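Local structure of carboxypeptidase A (Helicoverpa armigera, 1JQG) at residues 39-52 against 63-77. The protein is a zinc metalloprotease of the M14 family, captured here as the proenzyme, and probably removes C-terminal residues from peptides in the insect mid-gut. Numbering follows the deposited sequence.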
loop_
_atom_site.group_PDB
_atom_site.type_symbol
_atom_site.label_atom_id
_atom_site.label_comp_id
_atom_site.label_asym_id
_atom_site.label_seq_id
_atom_site.Cartn_x
_atom_site.Cartn_y
_atom_site.Cartn_z
ATOM N N LEU A 39 -10.630 -13.538 19.544
ATOM C CA LEU A 39 -11.777 -14.336 19.180
ATOM C C LEU A 39 -12.130 -14.131 17.712
ATOM O O LEU A 39 -12.209 -15.065 16.917
ATOM C CB LEU A 39 -12.993 -13.958 20.022
ATOM C CG LEU A 39 -14.243 -14.822 19.984
ATOM C CD1 LEU A 39 -13.997 -16.259 20.444
ATOM C CD2 LEU A 39 -15.313 -14.179 20.873
ATOM N N VAL A 40 -12.397 -12.877 17.351
ATOM C CA VAL A 40 -12.876 -12.503 16.026
ATOM C C VAL A 40 -11.801 -12.721 14.977
ATOM O O VAL A 40 -12.081 -13.233 13.889
ATOM C CB VAL A 40 -13.376 -11.048 15.973
ATOM C CG1 VAL A 40 -13.832 -10.620 14.601
ATOM C CG2 VAL A 40 -14.532 -10.874 16.954
ATOM N N HIS A 41 -10.562 -12.452 15.338
ATOM C CA HIS A 41 -9.414 -12.547 14.454
ATOM C C HIS A 41 -9.183 -13.962 13.958
ATOM O O HIS A 41 -9.105 -14.149 12.749
ATOM C CB HIS A 41 -8.138 -12.039 15.131
ATOM C CG HIS A 41 -6.950 -12.035 14.218
ATOM N ND1 HIS A 41 -6.776 -11.099 13.227
ATOM C CD2 HIS A 41 -5.875 -12.867 14.154
ATOM C CE1 HIS A 41 -5.652 -11.355 12.590
ATOM N NE2 HIS A 41 -5.080 -12.423 13.133
ATOM N N ASP A 42 -9.135 -14.934 14.843
ATOM C CA ASP A 42 -8.942 -16.336 14.517
ATOM C C ASP A 42 -10.111 -16.864 13.685
ATOM O O ASP A 42 -9.921 -17.629 12.739
ATOM C CB ASP A 42 -8.800 -17.163 15.801
ATOM C CG ASP A 42 -7.572 -16.813 16.610
ATOM O OD1 ASP A 42 -6.607 -16.276 16.022
ATOM O OD2 ASP A 42 -7.555 -17.079 17.824
ATOM N N PHE A 43 -11.332 -16.440 14.041
ATOM C CA PHE A 43 -12.523 -16.905 13.342
ATOM C C PHE A 43 -12.499 -16.482 11.869
ATOM O O PHE A 43 -12.698 -17.275 10.966
ATOM C CB PHE A 43 -13.781 -16.357 13.996
ATOM C CG PHE A 43 -15.058 -16.730 13.292
ATOM C CD1 PHE A 43 -15.476 -18.045 13.233
ATOM C CD2 PHE A 43 -15.856 -15.759 12.722
ATOM C CE1 PHE A 43 -16.648 -18.414 12.593
ATOM C CE2 PHE A 43 -17.041 -16.103 12.086
ATOM C CZ PHE A 43 -17.429 -17.428 12.020
ATOM N N GLU A 44 -12.187 -15.218 11.636
ATOM C CA GLU A 44 -12.056 -14.665 10.303
ATOM C C GLU A 44 -11.023 -15.458 9.501
ATOM O O GLU A 44 -11.213 -15.645 8.300
ATOM C CB GLU A 44 -11.692 -13.154 10.397
ATOM C CG GLU A 44 -12.815 -12.302 10.993
ATOM C CD GLU A 44 -12.370 -10.884 11.302
ATOM O OE1 GLU A 44 -11.231 -10.654 11.753
ATOM O OE2 GLU A 44 -13.155 -9.929 11.096
ATOM N N ASN A 45 -9.936 -15.871 10.158
ATOM C CA ASN A 45 -8.856 -16.581 9.509
ATOM C C ASN A 45 -9.219 -18.003 9.109
ATOM O O ASN A 45 -9.001 -18.402 7.959
ATOM C CB ASN A 45 -7.610 -16.587 10.393
ATOM C CG ASN A 45 -6.850 -15.281 10.335
ATOM O OD1 ASN A 45 -7.354 -14.199 10.657
ATOM N ND2 ASN A 45 -5.592 -15.303 9.908
ATOM N N ASP A 46 -9.881 -18.718 10.004
ATOM C CA ASP A 46 -10.289 -20.102 9.755
ATOM C C ASP A 46 -11.405 -20.170 8.718
ATOM O O ASP A 46 -11.608 -21.154 8.004
ATOM C CB ASP A 46 -10.789 -20.764 11.045
ATOM C CG ASP A 46 -9.729 -20.794 12.131
ATOM O OD1 ASP A 46 -10.091 -20.528 13.290
ATOM O OD2 ASP A 46 -8.549 -21.078 11.825
ATOM N N LEU A 47 -12.178 -19.086 8.594
ATOM C CA LEU A 47 -13.237 -18.995 7.604
ATOM C C LEU A 47 -12.689 -18.390 6.322
ATOM O O LEU A 47 -13.358 -18.316 5.319
ATOM C CB LEU A 47 -14.412 -18.172 8.100
ATOM C CG LEU A 47 -15.809 -18.592 7.619
ATOM C CD1 LEU A 47 -16.043 -20.069 7.920
ATOM C CD2 LEU A 47 -16.970 -17.815 8.259
ATOM N N MET A 48 -11.441 -17.994 6.343
ATOM C CA MET A 48 -10.736 -17.337 5.245
ATOM C C MET A 48 -11.469 -16.144 4.645
ATOM O O MET A 48 -11.749 -16.081 3.445
ATOM C CB MET A 48 -10.340 -18.346 4.163
ATOM C CG MET A 48 -9.411 -19.460 4.642
ATOM S SD MET A 48 -9.176 -20.817 3.499
ATOM C CE MET A 48 -10.716 -21.672 3.477
ATOM N N LEU A 49 -11.863 -15.209 5.494
ATOM C CA LEU A 49 -12.571 -14.007 5.075
ATOM C C LEU A 49 -11.608 -12.888 4.673
ATOM O O LEU A 49 -10.461 -12.864 5.088
ATOM C CB LEU A 49 -13.506 -13.482 6.188
ATOM C CG LEU A 49 -14.486 -14.538 6.740
ATOM C CD1 LEU A 49 -15.152 -14.048 8.022
ATOM C CD2 LEU A 49 -15.495 -14.873 5.637
ATOM N N ASP A 50 -12.110 -11.953 3.890
ATOM C CA ASP A 50 -11.343 -10.781 3.479
ATOM C C ASP A 50 -11.486 -9.680 4.539
ATOM O O ASP A 50 -12.482 -8.943 4.562
ATOM C CB ASP A 50 -11.848 -10.304 2.111
ATOM C CG ASP A 50 -11.010 -9.193 1.522
ATOM O OD1 ASP A 50 -9.956 -8.882 2.110
ATOM O OD2 ASP A 50 -11.381 -8.600 0.490
ATOM N N VAL A 51 -10.500 -9.578 5.408
ATOM C CA VAL A 51 -10.438 -8.554 6.438
ATOM C C VAL A 51 -9.853 -7.248 5.933
ATOM O O VAL A 51 -8.634 -7.134 5.693
ATOM C CB VAL A 51 -9.581 -9.042 7.628
ATOM C CG1 VAL A 51 -9.542 -7.985 8.728
ATOM C CG2 VAL A 51 -10.146 -10.358 8.136
ATOM N N TRP A 52 -10.703 -6.287 5.662
ATOM C CA TRP A 52 -10.269 -4.954 5.206
ATOM C C TRP A 52 -9.577 -4.177 6.325
ATOM O O TRP A 52 -8.568 -3.550 6.076
ATOM C CB TRP A 52 -11.497 -4.165 4.723
ATOM C CG TRP A 52 -12.096 -4.688 3.463
ATOM C CD1 TRP A 52 -11.697 -5.801 2.756
ATOM C CD2 TRP A 52 -13.221 -4.165 2.744
ATOM N NE1 TRP A 52 -12.490 -5.980 1.654
ATOM C CE2 TRP A 52 -13.438 -4.977 1.634
ATOM C CE3 TRP A 52 -14.050 -3.059 2.940
ATOM C CZ2 TRP A 52 -14.451 -4.727 0.702
ATOM C CZ3 TRP A 52 -15.076 -2.813 2.017
ATOM C CH2 TRP A 52 -15.265 -3.658 0.898
ATOM N N VAL A 63 -15.057 -6.248 7.341
ATOM C CA VAL A 63 -14.720 -7.529 6.706
ATOM C C VAL A 63 -15.693 -7.868 5.584
ATOM O O VAL A 63 -16.898 -7.625 5.718
ATOM C CB VAL A 63 -14.664 -8.646 7.786
ATOM C CG1 VAL A 63 -15.933 -8.639 8.615
ATOM C CG2 VAL A 63 -14.322 -10.025 7.251
ATOM N N LEU A 64 -15.138 -8.358 4.455
ATOM C CA LEU A 64 -15.976 -8.772 3.336
ATOM C C LEU A 64 -16.374 -10.241 3.437
ATOM O O LEU A 64 -15.517 -11.100 3.499
ATOM C CB LEU A 64 -15.211 -8.528 2.029
ATOM C CG LEU A 64 -15.975 -8.827 0.724
ATOM C CD1 LEU A 64 -17.099 -7.811 0.627
ATOM C CD2 LEU A 64 -14.993 -8.750 -0.413
ATOM N N VAL A 65 -17.643 -10.534 3.592
ATOM C CA VAL A 65 -18.149 -11.883 3.811
ATOM C C VAL A 65 -18.989 -12.397 2.641
ATOM O O VAL A 65 -19.954 -11.779 2.176
ATOM C CB VAL A 65 -19.024 -11.955 5.080
ATOM C CG1 VAL A 65 -19.601 -13.375 5.250
ATOM C CG2 VAL A 65 -18.299 -11.376 6.305
ATOM N N PRO A 66 -18.598 -13.523 2.073
ATOM C CA PRO A 66 -19.309 -14.177 0.976
ATOM C C PRO A 66 -20.754 -14.502 1.294
ATOM O O PRO A 66 -21.137 -14.770 2.432
ATOM C CB PRO A 66 -18.503 -15.449 0.705
ATOM C CG PRO A 66 -17.130 -15.102 1.199
ATOM C CD PRO A 66 -17.381 -14.292 2.447
ATOM N N LYS A 67 -21.597 -14.611 0.268
ATOM C CA LYS A 67 -23.016 -14.904 0.437
ATOM C C LYS A 67 -23.284 -16.239 1.119
ATOM O O LYS A 67 -24.168 -16.373 1.977
ATOM C CB LYS A 67 -23.712 -14.903 -0.909
ATOM C CG LYS A 67 -25.224 -15.106 -0.890
ATOM C CD LYS A 67 -25.727 -14.811 -2.313
ATOM C CE LYS A 67 -25.032 -15.681 -3.351
ATOM N NZ LYS A 67 -25.165 -15.184 -4.750
ATOM N N PHE A 68 -22.484 -17.253 0.804
ATOM C CA PHE A 68 -22.633 -18.581 1.356
ATOM C C PHE A 68 -22.005 -18.736 2.725
ATOM O O PHE A 68 -21.907 -19.853 3.238
ATOM C CB PHE A 68 -22.061 -19.630 0.386
ATOM C CG PHE A 68 -22.866 -19.771 -0.880
ATOM C CD1 PHE A 68 -22.279 -19.473 -2.100
ATOM C CD2 PHE A 68 -24.188 -20.174 -0.868
ATOM C CE1 PHE A 68 -22.993 -19.592 -3.279
ATOM C CE2 PHE A 68 -24.901 -20.292 -2.041
ATOM C CZ PHE A 68 -24.309 -20.003 -3.255
ATOM N N LYS A 69 -21.584 -17.647 3.346
ATOM C CA LYS A 69 -20.978 -17.676 4.668
ATOM C C LYS A 69 -21.568 -16.627 5.594
ATOM O O LYS A 69 -21.221 -16.571 6.763
ATOM C CB LYS A 69 -19.464 -17.439 4.571
ATOM C CG LYS A 69 -18.669 -18.644 4.088
ATOM C CD LYS A 69 -17.221 -18.248 3.867
ATOM C CE LYS A 69 -16.350 -19.414 3.472
ATOM N NZ LYS A 69 -14.942 -18.970 3.269
ATOM N N ARG A 70 -22.512 -15.845 5.102
ATOM C CA ARG A 70 -23.154 -14.780 5.851
ATOM C C ARG A 70 -23.892 -15.273 7.082
ATOM O O ARG A 70 -23.822 -14.647 8.142
ATOM C CB ARG A 70 -24.109 -13.951 5.000
ATOM C CG ARG A 70 -23.440 -13.158 3.884
ATOM C CD ARG A 70 -24.451 -12.319 3.140
ATOM N NE ARG A 70 -25.291 -11.530 4.044
ATOM C CZ ARG A 70 -26.076 -10.526 3.619
ATOM N NH1 ARG A 70 -26.136 -10.176 2.332
ATOM N NH2 ARG A 70 -26.781 -9.914 4.580
ATOM N N GLU A 71 -24.600 -16.394 6.939
ATOM C CA GLU A 71 -25.367 -16.976 8.035
ATOM C C GLU A 71 -24.469 -17.571 9.115
ATOM O O GLU A 71 -24.722 -17.400 10.314
ATOM C CB GLU A 71 -26.334 -18.043 7.508
ATOM C CG GLU A 71 -27.394 -18.492 8.501
ATOM C CD GLU A 71 -28.505 -19.306 7.857
ATOM O OE1 GLU A 71 -28.335 -20.527 7.593
ATOM O OE2 GLU A 71 -29.602 -18.747 7.584
ATOM N N ILE A 72 -23.422 -18.284 8.711
ATOM C CA ILE A 72 -22.475 -18.881 9.645
ATOM C C ILE A 72 -21.682 -17.809 10.395
ATOM O O ILE A 72 -21.372 -17.951 11.577
ATOM C CB ILE A 72 -21.486 -19.802 8.907
ATOM C CG1 ILE A 72 -22.217 -20.936 8.169
ATOM C CG2 ILE A 72 -20.466 -20.373 9.876
ATOM C CD1 ILE A 72 -21.255 -21.738 7.293
ATOM N N PHE A 73 -21.325 -16.742 9.676
ATOM C CA PHE A 73 -20.501 -15.669 10.189
ATOM C C PHE A 73 -21.198 -14.938 11.336
ATOM O O PHE A 73 -20.608 -14.790 12.418
ATOM C CB PHE A 73 -20.107 -14.696 9.081
ATOM C CG PHE A 73 -19.500 -13.405 9.550
ATOM C CD1 PHE A 73 -20.215 -12.221 9.595
ATOM C CD2 PHE A 73 -18.159 -13.410 9.945
ATOM C CE1 PHE A 73 -19.582 -11.054 10.014
ATOM C CE2 PHE A 73 -17.544 -12.252 10.369
ATOM C CZ PHE A 73 -18.253 -11.070 10.396
ATOM N N GLU A 74 -22.443 -14.506 11.110
ATOM C CA GLU A 74 -23.165 -13.713 12.078
ATOM C C GLU A 74 -23.757 -14.591 13.175
ATOM O O GLU A 74 -24.126 -14.083 14.237
ATOM C CB GLU A 74 -24.274 -12.890 11.442
ATOM C CG GLU A 74 -25.270 -13.636 10.633
ATOM C CD GLU A 74 -26.332 -12.747 10.012
ATOM O OE1 GLU A 74 -27.504 -13.098 10.344
ATOM O OE2 GLU A 74 -26.030 -11.784 9.246
ATOM N N ASN A 75 -23.781 -15.889 12.937
ATOM C CA ASN A 75 -24.201 -16.871 13.905
ATOM C C ASN A 75 -23.201 -16.945 15.047
ATOM O O ASN A 75 -23.638 -16.992 16.184
ATOM C CB ASN A 75 -24.305 -18.261 13.266
ATOM C CG ASN A 75 -25.158 -19.223 14.069
ATOM O OD1 ASN A 75 -26.367 -19.284 13.844
ATOM N ND2 ASN A 75 -24.516 -19.941 14.987
ATOM N N PHE A 76 -21.922 -16.982 14.689
ATOM C CA PHE A 76 -20.821 -17.037 15.635
ATOM C C PHE A 76 -20.705 -15.765 16.461
ATOM O O PHE A 76 -20.526 -15.827 17.671
ATOM C CB PHE A 76 -19.507 -17.279 14.886
ATOM C CG PHE A 76 -18.269 -17.203 15.741
ATOM C CD1 PHE A 76 -17.870 -18.317 16.456
ATOM C CD2 PHE A 76 -17.499 -16.049 15.842
ATOM C CE1 PHE A 76 -16.738 -18.283 17.247
ATOM C CE2 PHE A 76 -16.372 -16.018 16.627
ATOM C CZ PHE A 76 -15.983 -17.132 17.330
ATOM N N LEU A 77 -20.881 -14.612 15.810
ATOM C CA LEU A 77 -20.789 -13.324 16.495
ATOM C C LEU A 77 -21.911 -13.213 17.522
ATOM O O LEU A 77 -21.688 -12.631 18.587
ATOM C CB LEU A 77 -20.811 -12.141 15.524
ATOM C CG LEU A 77 -19.706 -12.049 14.467
ATOM C CD1 LEU A 77 -19.988 -10.998 13.398
ATOM C CD2 LEU A 77 -18.368 -11.722 15.088
#
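Phe43 lays its ring flat over that of Phe76, the centroids 4.0 Å apart and the planes only 13° from parallel. The two side chains reach past each other from nearly antiparallel helices, 39-46 and 70-77, whose axes come within 11.6 Å of each other; flat aromatic rings suit such a gap, spanning it from both sides. In Phe43, chi1 of 177° sets the ring beside its own carbonyl carbon and carries it across to the other helix, where Phe76 CB also sits over its face in a CH-pi contact. At its rim, Phe43 CE2 meets Phe73 CD2 at 3.6 Å, while Leu39 CD1 packs against Phe76 CZ. With an alanine here instead of Phe43, Phe76 would probably lose its stacking partner and a gap would open beside Phe73.

Leu49 carries the apolar layer towards the sheet, its branched end touching two partners with separate methyls: CD1 lies 3.6 Å from Phe73 CD2, and CD2 touches CD of Pro66. Lys69, at the N-cap position of helix 70-77, slides its extended methylene chain past the Leu47 side chain and gives NZ to Leu47 O at 2.7 Å, almost in line with the carbonyl, a double reach that needs lysine's length. Just beyond, Met48 closes helix 39-46 in a Schellman motif, its positive phi turning the chain into strand 50-53. There Leu64 N donates to Asp50 O at 2.7 Å within an antiparallel hairpin, and the Asp50 carboxylate supplies a charge mate for Arg183 of the enzyme moiety, a salt bridge through OD2. Helices packed on one face of a four-stranded antiparallel sheet of order 2-3-1-4 form the open-sandwich activation domain of M14 procarboxypeptidases, which here sets its hairpin near the zinc site.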